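Enoyl-CoA hydratase (Bacillus halodurans, PDB 3LKE) probably catalyses the reversible addition of water across the double bond of 2-enoyl-CoA thioesters, as other enoyl-CoA hydratases of the crotonase family do. Local coordinates at residues 50-55 / 98-103; 15-20 / 34-39; 102-107 / 121-126; 149-154 / 225-230. All blocks are in the same frame, centred on the assembly; numbering follows the deposited sequence.

How the interactions relate
Followed from the N terminus, the chain first makes interaction 2, which closes the short loop between strand 14-19 and helix 30-45. Interaction 1 opens after that, on the next strand, and ends where strand 103-108 begins. Interaction 3 starts on that same piece, sharing Lys-102 and Val-103, and closes the loop to strand 125-129. Interaction 4 comes last and joins helix 149-157 to helix 223-241 across 70 residues. None nests in or crosses another. The first three bind successive parts of one sheet and its helical cover; interaction 4 touches interactions 1 and 3, chiefly where Phe-152 packs on Phe-98 and Ala-122, but not interaction 2.

Interaction 1 of 4, residues 50-55 / 98-103; sequences HSIILQ and FTSPKV
Ile-52 and Lys-102 cross obliquely where two neighbouring parallel strands of the crotonase-fold sheet begin to pair, strand 51-56 with strand 103-108. The isoleucine has CG1 anti to its carbonyl carbon (chi1 -65°) and an extended chi2, so its terminal CD1 extends to the loop residues 100-102 that lead into the second strand. Ile-52 CD1 lies 3.9 Å from Lys-102 CG and also touches Ser-100 OG. Lys-102 starts out toward the isoleucine, but its chain bends at chi2 and carries the ammonium away to the carbonyl oxygens of Glu-46 and Ile-49; only its first methylenes share in the packing. An alanine in place of Ile-52 would probably loosen this corner, because the CG1-CD1 arm that rests on the lysine methylenes and reaches the serine would be gone.

Ser-100 shapes the loop that enters the strand. Ser-100 OG, anti to its own backbone N, accepts from Lys-102 N at 3.1 Å in an ST turn and also bonds to Asn-44 of helix 30-45. On the sheet face that carries Ser-51 and Val-103, Ser-51 OG stands beside Val-103 CB, while the edge of the His-50 ring meets this hydroxyl in plane, His-50 ND1 to Ser-51 OG being 2.8 Å. Helix 190-205 packs on the same face through Val-204 and Tyr-200. Val-103 is held by both its backbone polar atoms: Val-103 N donates to a lone pair of His-50 O at 2.9 Å, and Val-103 O accepts from Ile-52 N at 2.8 Å, nearly along the C=O axis.

Interaction 2 of 4, residues 15-20 / 34-39; sequences LYITLD and TSLLEA
With CG1 anti to the carbonyl carbon (chi1 -62°) and chi2 extended, Ile-17 sends CD1 outward from its strand while CG2 stands anti to the backbone N. Leu-36 has its CG anti to the backbone N (chi1 176°), so that the end of the side chain, CD1, comes close to the strand. The two side chains therefore cross at about a right angle, and Ile-17 CG2 meets Leu-36 CD1 at 3.9 Å. The longer branch of the isoleucine serves a different partner: Ile-17 CD1 rests 4.0 Å from Ala-39 CB and equally near the alanine carbonyl group, so the methyl side chain lets the isoleucine reach the helix backbone itself.

This is the first half of a beta-alpha-beta unit, in which strand 14-19 is followed by helix 30-45 and then by the parallel strand 51-56. The two short segments run antiparallel, 175° between their directions, with their axes 9.7 Å apart. All the contacts between them are made by apolar side chains and the alanine backbone. Leu-15 CD1 lies 3.9 Å from Ala-39 O, about one turn along the helix from Leu-36. At the other end of the strand Leu-19 CD2 comes near Leu-36 CD1 at a looser 4.3 Å, so one leucine methyl sits close to both Ile-17 and Leu-19.

Ile-17 also leans on Ile-52 of strand 51-56 and on Val-6 of strand 6-10. Leu-36 also touches Cys-93 of helix 81-98, so it meets both this sheet and a second helix.

Interaction 3 of 4, residues 102-107 / 121-126; sequences KVTVAL and LACDRR
Thr-104 presses its hydroxyl against the turn at Cys-123 and Asp-124, where the chain enters strand 125-129, the parallel neighbour of strand 103-108 in the crotonase-fold sheet. Thr-104 OG1 takes the crowded position between backbone N and carbonyl carbon (chi1 55°), which puts it 3.3 Å from Cys-123 CA and lets it accept from Asp-124 N at 2.9 Å. The aspartate replies from its side chain: Thr-104 N donates to Asp-124 OD2 at 3.0 Å, meeting the carboxylate from above its plane. Thr-104 O in turn receives Arg-125 N nearly along the C=O axis, with a weak second bond from Asp-124 N.

The buried carboxylate is held further by a salt bridge from Lys-216 to OD2 and by Tyr-159 of the second subunit, bonded to OD1; these partners would be expected to favour its charged form. Arg-125 starts from the same sheet face as Val-105, and its NE forms a salt bridge with Glu-185. Arg-126 NH1 reaches Cys-123 O in the guanidinium plane at 3.0 Å while also forming a salt bridge with Glu-160 of the second subunit, so the strand entrance and the trimer interface share this group.

Farther along, Ala-106 N binds Arg-125 O at 3.0 Å in regular parallel pairing. Cys-123 SG, anti to its own carbonyl carbon, comes to 3.9 Å from Ala-106 CB.

Interaction 4 of 4, residues 149-154 / 225-230; sequences ASYFLP and EELKQQ
A helix-helix packing joins the start of helix 149-157 to helix 223-241, the short segments having 131° between their N-to-C directions and axes 9.7 Å apart. Tyr-151 stands at its middle, CG anti to the backbone N, which carries the ring out to Leu-227. The leucine lies over one ring face: Leu-227 CB sits 4.2 Å from the Tyr-151 ring centroid, only 4° off the normal, a CH-pi contact, and Leu-227 CD1 touches Tyr-151 CG at 3.8 Å. The leucine's other methyl, Leu-227 CD2, meets Phe-152 CZ at 3.8 Å, and Tyr-151 CD2 in turn lies over the centre of the Phe-152 ring. Phe-98 of helix 81-98 closes on Leu-227 as well.

Polar contact is made beside the tyrosine. Gln-230, bent at chi2, turns its amide nearly perpendicular to the Tyr-151 ring, with OE1 near the ring edge. Gln-230 NE2 gives Ser-150 OG a straight bond of 2.9 Å (171°), the serine oxygen lying in the amide plane; the same hydroxyl also bonds to Glu-234. A leucine in place of Gln-230 has no amide to give this bond and would probably leave Ser-150 less firmly fixed. Leu-218 of the third subunit packs on both residues. An aliphatic side chain laid over an aromatic face, flanked by one amide-hydroxyl bond, is how this inclined helix-helix interface is built, beside the contact with the third subunit.

Interaction 1 of 4, residues 50-55 / 98-103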
loop_
_atom_site.group_PDB
_atom_site.type_symbol
_atom_site.label_atom_id
_atom_site.label_comp_id
_atom_site.label_asym_id
_atom_site.label_seq_id
_atom_site.Cartn_x
_atom_site.Cartn_y
_atom_site.Cartn_z
ATOM N N HIS A 50 16.359 12.873 -20.402
ATOM C CA HIS A 50 15.794 12.841 -19.056
ATOM C C HIS A 50 14.513 12.011 -18.995
ATOM O O HIS A 50 14.052 11.639 -17.908
ATOM C CB HIS A 50 15.518 14.258 -18.556
ATOM C CG HIS A 50 14.818 15.128 -19.556
ATOM N ND1 HIS A 50 13.503 14.936 -19.924
ATOM C CD2 HIS A 50 15.254 16.199 -20.265
ATOM C CE1 HIS A 50 13.158 15.852 -20.812
ATOM N NE2 HIS A 50 14.203 16.629 -21.038
ATOM N N SER A 51 13.944 11.713 -20.159
ATOM C CA SER A 51 12.652 11.044 -20.220
ATOM C C SER A 51 12.579 10.041 -21.367
ATOM O O SER A 51 13.315 10.132 -22.355
ATOM C CB SER A 51 11.530 12.069 -20.391
ATOM O OG SER A 51 11.544 13.038 -19.367
ATOM N N ILE A 52 11.677 9.079 -21.208
ATOM C CA ILE A 52 11.346 8.122 -22.247
ATOM C C ILE A 52 9.831 8.078 -22.352
ATOM O O ILE A 52 9.141 7.843 -21.361
ATOM C CB ILE A 52 11.879 6.723 -21.918
ATOM C CG1 ILE A 52 13.408 6.724 -21.906
ATOM C CG2 ILE A 52 11.378 5.713 -22.935
ATOM C CD1 ILE A 52 14.011 5.440 -21.441
ATOM N N ILE A 53 9.317 8.322 -23.554
ATOM C CA ILE A 53 7.885 8.347 -23.810
ATOM C C ILE A 53 7.499 7.151 -24.675
ATOM O O ILE A 53 8.074 6.958 -25.745
ATOM C CB ILE A 53 7.494 9.634 -24.589
ATOM C CG1 ILE A 53 7.890 10.881 -23.798
ATOM C CG2 ILE A 53 5.996 9.646 -24.888
ATOM C CD1 ILE A 53 7.142 11.028 -22.490
ATOM N N LEU A 54 6.532 6.352 -24.220
ATOM C CA LEU A 54 6.060 5.201 -25.001
ATOM C C LEU A 54 4.700 5.535 -25.576
ATOM O O LEU A 54 3.831 6.047 -24.864
ATOM C CB LEU A 54 5.988 3.944 -24.121
ATOM C CG LEU A 54 7.355 3.442 -23.648
ATOM C CD1 LEU A 54 7.390 3.471 -22.122
ATOM C CD2 LEU A 54 7.636 2.053 -24.162
ATOM N N GLN A 55 4.519 5.293 -26.875
ATOM C CA GLN A 55 3.293 5.707 -27.550
ATOM C C GLN A 55 2.999 4.813 -28.755
ATOM O O GLN A 55 3.807 3.967 -29.112
ATOM C CB GLN A 55 3.420 7.166 -28.012
ATOM C CG GLN A 55 4.560 7.403 -28.989
ATOM C CD GLN A 55 4.752 8.890 -29.303
ATOM O OE1 GLN A 55 4.126 9.756 -28.687
ATOM N NE2 GLN A 55 5.618 9.183 -30.261
ATOM N N PHE A 98 10.754 -0.576 -15.744
ATOM C CA PHE A 98 10.681 -0.351 -14.310
ATOM C C PHE A 98 11.981 0.192 -13.730
ATOM O O PHE A 98 11.964 1.059 -12.864
ATOM C CB PHE A 98 10.316 -1.645 -13.588
ATOM C CG PHE A 98 9.990 -1.441 -12.137
ATOM C CD1 PHE A 98 8.756 -0.938 -11.754
ATOM C CD2 PHE A 98 10.911 -1.764 -11.154
ATOM C CE1 PHE A 98 8.451 -0.760 -10.410
ATOM C CE2 PHE A 98 10.607 -1.580 -9.798
ATOM C CZ PHE A 98 9.381 -1.085 -9.436
ATOM N N THR A 99 13.109 -0.330 -14.196
ATOM C CA THR A 99 14.395 0.072 -13.641
ATOM C C THR A 99 15.036 1.214 -14.429
ATOM O O THR A 99 16.205 1.538 -14.222
ATOM C CB THR A 99 15.399 -1.103 -13.574
ATOM O OG1 THR A 99 15.567 -1.681 -14.877
ATOM C CG2 THR A 99 14.923 -2.189 -12.602
ATOM N N SER A 100 14.288 1.811 -15.350
ATOM C CA SER A 100 14.827 2.952 -16.087
ATOM C C SER A 100 15.177 4.095 -15.142
ATOM O O SER A 100 14.403 4.413 -14.242
ATOM C CB SER A 100 13.827 3.457 -17.117
ATOM O OG SER A 100 14.333 4.616 -17.777
ATOM N N PRO A 101 16.349 4.719 -15.342
ATOM C CA PRO A 101 16.742 5.928 -14.603
ATOM C C PRO A 101 16.065 7.198 -15.129
ATOM O O PRO A 101 16.101 8.249 -14.476
ATOM C CB PRO A 101 18.250 6.005 -14.853
ATOM C CG PRO A 101 18.421 5.383 -16.215
ATOM C CD PRO A 101 17.407 4.259 -16.266
ATOM N N LYS A 102 15.440 7.096 -16.303
ATOM C CA LYS A 102 14.769 8.229 -16.927
ATOM C C LYS A 102 13.327 8.281 -16.472
ATOM O O LYS A 102 12.769 7.262 -16.053
ATOM C CB LYS A 102 14.789 8.080 -18.457
ATOM C CG LYS A 102 16.121 7.612 -19.005
ATOM C CD LYS A 102 17.204 8.615 -18.678
ATOM C CE LYS A 102 18.546 8.196 -19.270
ATOM N NZ LYS A 102 19.570 9.257 -19.045
ATOM N N VAL A 103 12.712 9.456 -16.550
ATOM C CA VAL A 103 11.286 9.542 -16.278
ATOM C C VAL A 103 10.568 8.823 -17.414
ATOM O O VAL A 103 10.794 9.118 -18.591
ATOM C CB VAL A 103 10.774 10.985 -16.187
ATOM C CG1 VAL A 103 9.268 10.984 -16.044
ATOM C CG2 VAL A 103 11.442 11.736 -15.025
#

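Interaction 2 of 4, residues 15-20 / 34-39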
loop_
_atom_site.group_PDB
_atom_site.type_symbol
_atom_site.label_atom_id
_atom_site.label_comp_id
_atom_site.label_asym_id
_atom_site.label_seq_id
_atom_site.Cartn_x
_atom_site.Cartn_y
_atom_site.Cartn_z
ATOM N N LEU A 15 13.438 10.629 -25.319
ATOM C CA LEU A 15 13.341 9.528 -26.269
ATOM C C LEU A 15 11.893 9.093 -26.447
ATOM O O LEU A 15 11.209 8.754 -25.470
ATOM C CB LEU A 15 14.177 8.333 -25.795
ATOM C CG LEU A 15 14.619 7.213 -26.750
ATOM C CD1 LEU A 15 14.226 5.824 -26.243
ATOM C CD2 LEU A 15 14.152 7.415 -28.197
ATOM N N TYR A 16 11.437 9.100 -27.696
ATOM C CA TYR A 16 10.093 8.657 -28.042
ATOM C C TYR A 16 10.146 7.269 -28.653
ATOM O O TYR A 16 10.807 7.054 -29.676
ATOM C CB TYR A 16 9.436 9.639 -29.021
ATOM C CG TYR A 16 9.145 10.991 -28.402
ATOM C CD1 TYR A 16 10.140 11.961 -28.309
ATOM C CD2 TYR A 16 7.891 11.285 -27.886
ATOM C CE1 TYR A 16 9.890 13.195 -27.738
ATOM C CE2 TYR A 16 7.625 12.522 -27.318
ATOM C CZ TYR A 16 8.636 13.473 -27.253
ATOM O OH TYR A 16 8.385 14.694 -26.675
ATOM N N ILE A 17 9.469 6.321 -28.005
ATOM C CA ILE A 17 9.407 4.941 -28.476
ATOM C C ILE A 17 8.002 4.711 -29.003
ATOM O O ILE A 17 7.028 4.809 -28.251
ATOM C CB ILE A 17 9.726 3.923 -27.340
ATOM C CG1 ILE A 17 11.149 4.140 -26.815
ATOM C CG2 ILE A 17 9.548 2.494 -27.834
ATOM C CD1 ILE A 17 11.563 3.169 -25.696
ATOM N N THR A 18 7.893 4.438 -30.305
ATOM C CA THR A 18 6.591 4.351 -30.960
ATOM C C THR A 18 6.297 2.960 -31.491
ATOM O O THR A 18 7.070 2.402 -32.283
ATOM C CB THR A 18 6.507 5.358 -32.144
ATOM O OG1 THR A 18 6.810 6.672 -31.660
ATOM C CG2 THR A 18 5.116 5.358 -32.765
ATOM N N LEU A 19 5.184 2.389 -31.045
ATOM C CA LEU A 19 4.758 1.085 -31.520
ATOM C C LEU A 19 4.094 1.253 -32.879
ATOM O O LEU A 19 3.213 2.095 -33.043
ATOM C CB LEU A 19 3.770 0.443 -30.552
ATOM C CG LEU A 19 4.196 0.375 -29.081
ATOM C CD1 LEU A 19 3.104 -0.282 -28.264
ATOM C CD2 LEU A 19 5.507 -0.372 -28.939
ATOM N N ASP A 20 4.509 0.425 -33.832
ATOM C CA ASP A 20 4.041 0.531 -35.209
ATOM C C ASP A 20 3.947 -0.869 -35.816
ATOM O O ASP A 20 4.823 -1.298 -36.568
ATOM C CB ASP A 20 5.005 1.418 -35.999
ATOM C CG ASP A 20 4.473 1.783 -37.375
ATOM O OD1 ASP A 20 3.335 1.387 -37.692
ATOM O OD2 ASP A 20 5.200 2.465 -38.126
ATOM N N THR A 34 11.208 -7.980 -29.029
ATOM C CA THR A 34 12.646 -7.859 -29.205
ATOM C C THR A 34 13.065 -6.440 -29.590
ATOM O O THR A 34 14.055 -5.914 -29.085
ATOM C CB THR A 34 13.155 -8.863 -30.251
ATOM O OG1 THR A 34 12.863 -10.197 -29.807
ATOM C CG2 THR A 34 14.654 -8.701 -30.449
ATOM N N SER A 35 12.308 -5.822 -30.487
ATOM C CA SER A 35 12.619 -4.477 -30.946
ATOM C C SER A 35 12.318 -3.468 -29.847
ATOM O O SER A 35 13.039 -2.482 -29.657
ATOM C CB SER A 35 11.809 -4.157 -32.202
ATOM O OG SER A 35 12.184 -5.028 -33.263
ATOM N N LEU A 36 11.245 -3.730 -29.115
ATOM C CA LEU A 36 10.873 -2.874 -28.006
ATOM C C LEU A 36 11.953 -2.895 -26.929
ATOM O O LEU A 36 12.370 -1.847 -26.441
ATOM C CB LEU A 36 9.527 -3.314 -27.439
ATOM C CG LEU A 36 9.049 -2.556 -26.206
ATOM C CD1 LEU A 36 8.925 -1.061 -26.478
ATOM C CD2 LEU A 36 7.726 -3.131 -25.745
ATOM N N LEU A 37 12.410 -4.088 -26.568
ATOM C CA LEU A 37 13.451 -4.225 -25.553
ATOM C C LEU A 37 14.691 -3.429 -25.953
ATOM O O LEU A 37 15.268 -2.688 -25.147
ATOM C CB LEU A 37 13.812 -5.698 -25.362
ATOM C CG LEU A 37 14.888 -6.016 -24.324
ATOM C CD1 LEU A 37 14.531 -5.430 -22.951
ATOM C CD2 LEU A 37 15.063 -7.520 -24.238
ATOM N N GLU A 38 15.085 -3.579 -27.215
ATOM C CA GLU A 38 16.264 -2.911 -27.747
ATOM C C GLU A 38 16.139 -1.391 -27.638
ATOM O O GLU A 38 17.097 -0.698 -27.294
ATOM C CB GLU A 38 16.455 -3.339 -29.206
ATOM C CG GLU A 38 17.678 -2.781 -29.900
ATOM C CD GLU A 38 17.738 -3.182 -31.368
ATOM O OE1 GLU A 38 18.520 -2.560 -32.123
ATOM O OE2 GLU A 38 16.996 -4.110 -31.767
ATOM N N ALA A 39 14.945 -0.879 -27.912
ATOM C CA ALA A 39 14.677 0.546 -27.830
ATOM C C ALA A 39 14.728 1.031 -26.381
ATOM O O ALA A 39 15.282 2.089 -26.086
ATOM C CB ALA A 39 13.318 0.865 -28.449
#

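Interaction 3 of 4, residues 102-107 / 121-126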
loop_
_atom_site.group_PDB
_atom_site.type_symbol
_atom_site.label_atom_id
_atom_site.label_comp_id
_atom_site.label_asym_id
_atom_site.label_seq_id
_atom_site.Cartn_x
_atom_site.Cartn_y
_atom_site.Cartn_z
ATOM N N LYS A 102 15.440 7.096 -16.303
ATOM C CA LYS A 102 14.769 8.229 -16.927
ATOM C C LYS A 102 13.327 8.281 -16.472
ATOM O O LYS A 102 12.769 7.262 -16.053
ATOM C CB LYS A 102 14.789 8.080 -18.457
ATOM C CG LYS A 102 16.121 7.612 -19.005
ATOM C CD LYS A 102 17.204 8.615 -18.678
ATOM C CE LYS A 102 18.546 8.196 -19.270
ATOM N NZ LYS A 102 19.570 9.257 -19.045
ATOM N N VAL A 103 12.712 9.456 -16.550
ATOM C CA VAL A 103 11.286 9.542 -16.278
ATOM C C VAL A 103 10.568 8.823 -17.414
ATOM O O VAL A 103 10.794 9.118 -18.591
ATOM C CB VAL A 103 10.774 10.985 -16.187
ATOM C CG1 VAL A 103 9.268 10.984 -16.044
ATOM C CG2 VAL A 103 11.442 11.736 -15.025
ATOM N N THR A 104 9.696 7.887 -17.063
ATOM C CA THR A 104 9.019 7.069 -18.063
ATOM C C THR A 104 7.519 7.381 -18.112
ATOM O O THR A 104 6.842 7.419 -17.083
ATOM C CB THR A 104 9.253 5.568 -17.787
ATOM O OG1 THR A 104 8.833 5.272 -16.447
ATOM C CG2 THR A 104 10.720 5.239 -17.935
ATOM N N VAL A 105 7.006 7.636 -19.316
ATOM C CA VAL A 105 5.608 7.989 -19.485
ATOM C C VAL A 105 5.002 7.175 -20.625
ATOM O O VAL A 105 5.594 7.089 -21.700
ATOM C CB VAL A 105 5.466 9.489 -19.833
ATOM C CG1 VAL A 105 3.998 9.877 -19.978
ATOM C CG2 VAL A 105 6.159 10.339 -18.780
ATOM N N ALA A 106 3.827 6.592 -20.394
ATOM C CA ALA A 106 3.097 5.897 -21.450
ATOM C C ALA A 106 1.883 6.707 -21.872
ATOM O O ALA A 106 1.124 7.193 -21.039
ATOM C CB ALA A 106 2.681 4.496 -20.983
ATOM N N LEU A 107 1.718 6.886 -23.180
ATOM C CA LEU A 107 0.575 7.637 -23.684
ATOM C C LEU A 107 -0.402 6.649 -24.295
ATOM O O LEU A 107 -0.111 6.075 -25.350
ATOM C CB LEU A 107 1.030 8.661 -24.735
ATOM C CG LEU A 107 2.169 9.573 -24.279
ATOM C CD1 LEU A 107 2.575 10.550 -25.389
ATOM C CD2 LEU A 107 1.729 10.334 -23.039
ATOM N N LEU A 121 2.259 -0.398 -16.908
ATOM C CA LEU A 121 2.128 -0.135 -15.480
ATOM C C LEU A 121 3.486 0.036 -14.808
ATOM O O LEU A 121 3.568 0.546 -13.683
ATOM C CB LEU A 121 1.312 -1.238 -14.804
ATOM C CG LEU A 121 -0.144 -1.299 -15.251
ATOM C CD1 LEU A 121 -0.836 -2.514 -14.613
ATOM C CD2 LEU A 121 -0.863 -0.014 -14.855
ATOM N N ALA A 122 4.552 -0.353 -15.512
ATOM C CA ALA A 122 5.907 -0.127 -15.029
ATOM C C ALA A 122 6.357 1.330 -15.150
ATOM O O ALA A 122 7.372 1.715 -14.572
ATOM C CB ALA A 122 6.878 -1.021 -15.748
ATOM N N CYS A 123 5.611 2.131 -15.907
ATOM C CA CYS A 123 6.014 3.519 -16.160
ATOM C C CYS A 123 5.716 4.404 -14.959
ATOM O O CYS A 123 4.860 4.084 -14.125
ATOM C CB CYS A 123 5.287 4.100 -17.376
ATOM S SG CYS A 123 5.755 3.365 -18.945
ATOM N N ASP A 124 6.429 5.524 -14.887
ATOM C CA ASP A 124 6.235 6.502 -13.817
ATOM C C ASP A 124 4.886 7.198 -13.900
ATOM O O ASP A 124 4.323 7.586 -12.896
ATOM C CB ASP A 124 7.318 7.565 -13.865
ATOM C CG ASP A 124 8.687 7.020 -13.548
ATOM O OD1 ASP A 124 8.799 6.073 -12.726
ATOM O OD2 ASP A 124 9.658 7.558 -14.105
ATOM N N ARG A 125 4.379 7.375 -15.117
ATOM C CA ARG A 125 3.087 8.013 -15.284
ATOM C C ARG A 125 2.446 7.452 -16.543
ATOM O O ARG A 125 3.129 7.176 -17.516
ATOM C CB ARG A 125 3.239 9.546 -15.376
ATOM C CG ARG A 125 1.926 10.313 -15.297
ATOM C CD ARG A 125 2.166 11.822 -15.080
ATOM N NE ARG A 125 0.945 12.536 -14.709
ATOM C CZ ARG A 125 0.439 12.592 -13.489
ATOM N NH1 ARG A 125 1.022 11.918 -12.495
ATOM N NH2 ARG A 125 -0.672 13.289 -13.259
ATOM N N ARG A 126 1.145 7.221 -16.471
ATOM C CA ARG A 126 0.372 6.757 -17.604
ATOM C C ARG A 126 -0.708 7.784 -17.861
ATOM O O ARG A 126 -1.490 8.097 -16.969
ATOM C CB ARG A 126 -0.268 5.406 -17.280
ATOM C CG ARG A 126 0.691 4.219 -17.264
ATOM C CD ARG A 126 1.402 4.042 -15.925
ATOM N NE ARG A 126 0.469 3.676 -14.862
ATOM C CZ ARG A 126 0.798 3.544 -13.577
ATOM N NH1 ARG A 126 2.045 3.729 -13.177
ATOM N NH2 ARG A 126 -0.125 3.213 -12.691
#

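Interaction 4 of 4, residues 149-154 / 225-230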
loop_
_atom_site.group_PDB
_atom_site.type_symbol
_atom_site.label_atom_id
_atom_site.label_comp_id
_atom_site.label_asym_id
_atom_site.label_seq_id
_atom_site.Cartn_x
_atom_site.Cartn_y
_atom_site.Cartn_z
ATOM N N ALA A 149 1.594 -8.233 -14.329
ATOM C CA ALA A 149 0.269 -7.836 -13.873
ATOM C C ALA A 149 -0.008 -8.302 -12.426
ATOM O O ALA A 149 -0.675 -7.597 -11.648
ATOM C CB ALA A 149 -0.798 -8.364 -14.819
ATOM N N SER A 150 0.510 -9.479 -12.072
ATOM C CA SER A 150 0.320 -9.987 -10.711
ATOM C C SER A 150 1.107 -9.197 -9.668
ATOM O O SER A 150 0.779 -9.251 -8.482
ATOM C CB SER A 150 0.644 -11.488 -10.611
ATOM O OG SER A 150 2.045 -11.720 -10.582
ATOM N N TYR A 151 2.137 -8.472 -10.107
ATOM C CA TYR A 151 2.905 -7.579 -9.234
ATOM C C TYR A 151 2.252 -6.184 -9.176
ATOM O O TYR A 151 1.980 -5.634 -8.107
ATOM C CB TYR A 151 4.353 -7.452 -9.748
ATOM C CG TYR A 151 5.192 -6.506 -8.928
ATOM C CD1 TYR A 151 5.829 -6.945 -7.771
ATOM C CD2 TYR A 151 5.333 -5.166 -9.296
ATOM C CE1 TYR A 151 6.584 -6.087 -7.011
ATOM C CE2 TYR A 151 6.080 -4.293 -8.539
ATOM C CZ TYR A 151 6.701 -4.759 -7.394
ATOM O OH TYR A 151 7.443 -3.899 -6.620
ATOM N N PHE A 152 1.982 -5.616 -10.349
ATOM C CA PHE A 152 1.516 -4.239 -10.396
ATOM C C PHE A 152 0.075 -4.026 -9.992
ATOM O O PHE A 152 -0.211 -3.098 -9.246
ATOM C CB PHE A 152 1.769 -3.610 -11.773
ATOM C CG PHE A 152 3.217 -3.385 -12.060
ATOM C CD1 PHE A 152 3.889 -2.342 -11.446
ATOM C CD2 PHE A 152 3.908 -4.213 -12.946
ATOM C CE1 PHE A 152 5.223 -2.115 -11.701
ATOM C CE2 PHE A 152 5.253 -4.002 -13.202
ATOM C CZ PHE A 152 5.916 -2.952 -12.576
ATOM N N LEU A 153 -0.837 -4.858 -10.480
ATOM C CA LEU A 153 -2.244 -4.640 -10.148
ATOM C C LEU A 153 -2.544 -4.515 -8.639
ATOM O O LEU A 153 -3.167 -3.551 -8.203
ATOM C CB LEU A 153 -3.144 -5.686 -10.799
ATOM C CG LEU A 153 -3.216 -5.607 -12.333
ATOM C CD1 LEU A 153 -3.974 -6.804 -12.899
ATOM C CD2 LEU A 153 -3.834 -4.288 -12.813
ATOM N N PRO A 154 -2.120 -5.500 -7.832
ATOM C CA PRO A 154 -2.492 -5.327 -6.419
ATOM C C PRO A 154 -1.779 -4.158 -5.744
ATOM O O PRO A 154 -2.335 -3.567 -4.815
ATOM C CB PRO A 154 -2.096 -6.664 -5.770
ATOM C CG PRO A 154 -1.131 -7.308 -6.737
ATOM C CD PRO A 154 -1.507 -6.808 -8.112
ATOM N N GLU A 225 14.068 -6.129 -7.488
ATOM C CA GLU A 225 14.413 -7.529 -7.263
ATOM C C GLU A 225 13.148 -8.354 -7.061
ATOM O O GLU A 225 13.023 -9.475 -7.570
ATOM C CB GLU A 225 15.337 -7.671 -6.052
ATOM C CG GLU A 225 15.700 -9.108 -5.731
ATOM C CD GLU A 225 16.359 -9.812 -6.903
ATOM O OE1 GLU A 225 17.205 -9.178 -7.577
ATOM O OE2 GLU A 225 16.034 -10.997 -7.145
ATOM N N GLU A 226 12.204 -7.787 -6.318
ATOM C CA GLU A 226 10.926 -8.430 -6.089
ATOM C C GLU A 226 10.135 -8.627 -7.377
ATOM O O GLU A 226 9.504 -9.664 -7.566
ATOM C CB GLU A 226 10.114 -7.626 -5.074
ATOM C CG GLU A 226 10.822 -7.514 -3.748
ATOM C CD GLU A 226 11.287 -8.863 -3.233
ATOM O OE1 GLU A 226 10.426 -9.741 -2.992
ATOM O OE2 GLU A 226 12.517 -9.048 -3.074
ATOM N N LEU A 227 10.153 -7.619 -8.242
ATOM C CA LEU A 227 9.476 -7.713 -9.533
ATOM C C LEU A 227 10.136 -8.811 -10.368
ATOM O O LEU A 227 9.464 -9.642 -10.999
ATOM C CB LEU A 227 9.538 -6.364 -10.269
ATOM C CG LEU A 227 9.044 -6.363 -11.721
ATOM C CD1 LEU A 227 7.623 -6.954 -11.813
ATOM C CD2 LEU A 227 9.101 -4.952 -12.287
ATOM N N LYS A 228 11.462 -8.812 -10.374
ATOM C CA LYS A 228 12.183 -9.788 -11.176
ATOM C C LYS A 228 11.773 -11.192 -10.766
ATOM O O LYS A 228 11.471 -12.039 -11.619
ATOM C CB LYS A 228 13.696 -9.610 -11.052
ATOM C CG LYS A 228 14.484 -10.707 -11.776
ATOM C CD LYS A 228 15.975 -10.392 -11.854
ATOM C CE LYS A 228 16.688 -10.678 -10.542
ATOM N NZ LYS A 228 18.172 -10.567 -10.693
ATOM N N GLN A 229 11.747 -11.438 -9.460
ATOM C CA GLN A 229 11.349 -12.745 -8.964
ATOM C C GLN A 229 9.899 -13.073 -9.298
ATOM O O GLN A 229 9.569 -14.216 -9.601
ATOM C CB GLN A 229 11.582 -12.854 -7.463
ATOM C CG GLN A 229 13.025 -12.695 -7.050
ATOM C CD GLN A 229 13.201 -12.819 -5.554
ATOM O OE1 GLN A 229 12.347 -13.385 -4.865
ATOM N NE2 GLN A 229 14.304 -12.285 -5.038
ATOM N N GLN A 230 9.031 -12.071 -9.245
ATOM C CA GLN A 230 7.626 -12.312 -9.524
ATOM C C GLN A 230 7.428 -12.653 -11.012
ATOM O O GLN A 230 6.606 -13.497 -11.359
ATOM C CB GLN A 230 6.775 -11.102 -9.120
ATOM C CG GLN A 230 5.289 -11.363 -9.234
ATOM C CD GLN A 230 4.533 -11.058 -7.959
ATOM O OE1 GLN A 230 5.127 -10.879 -6.895
ATOM N NE2 GLN A 230 3.215 -10.993 -8.060
#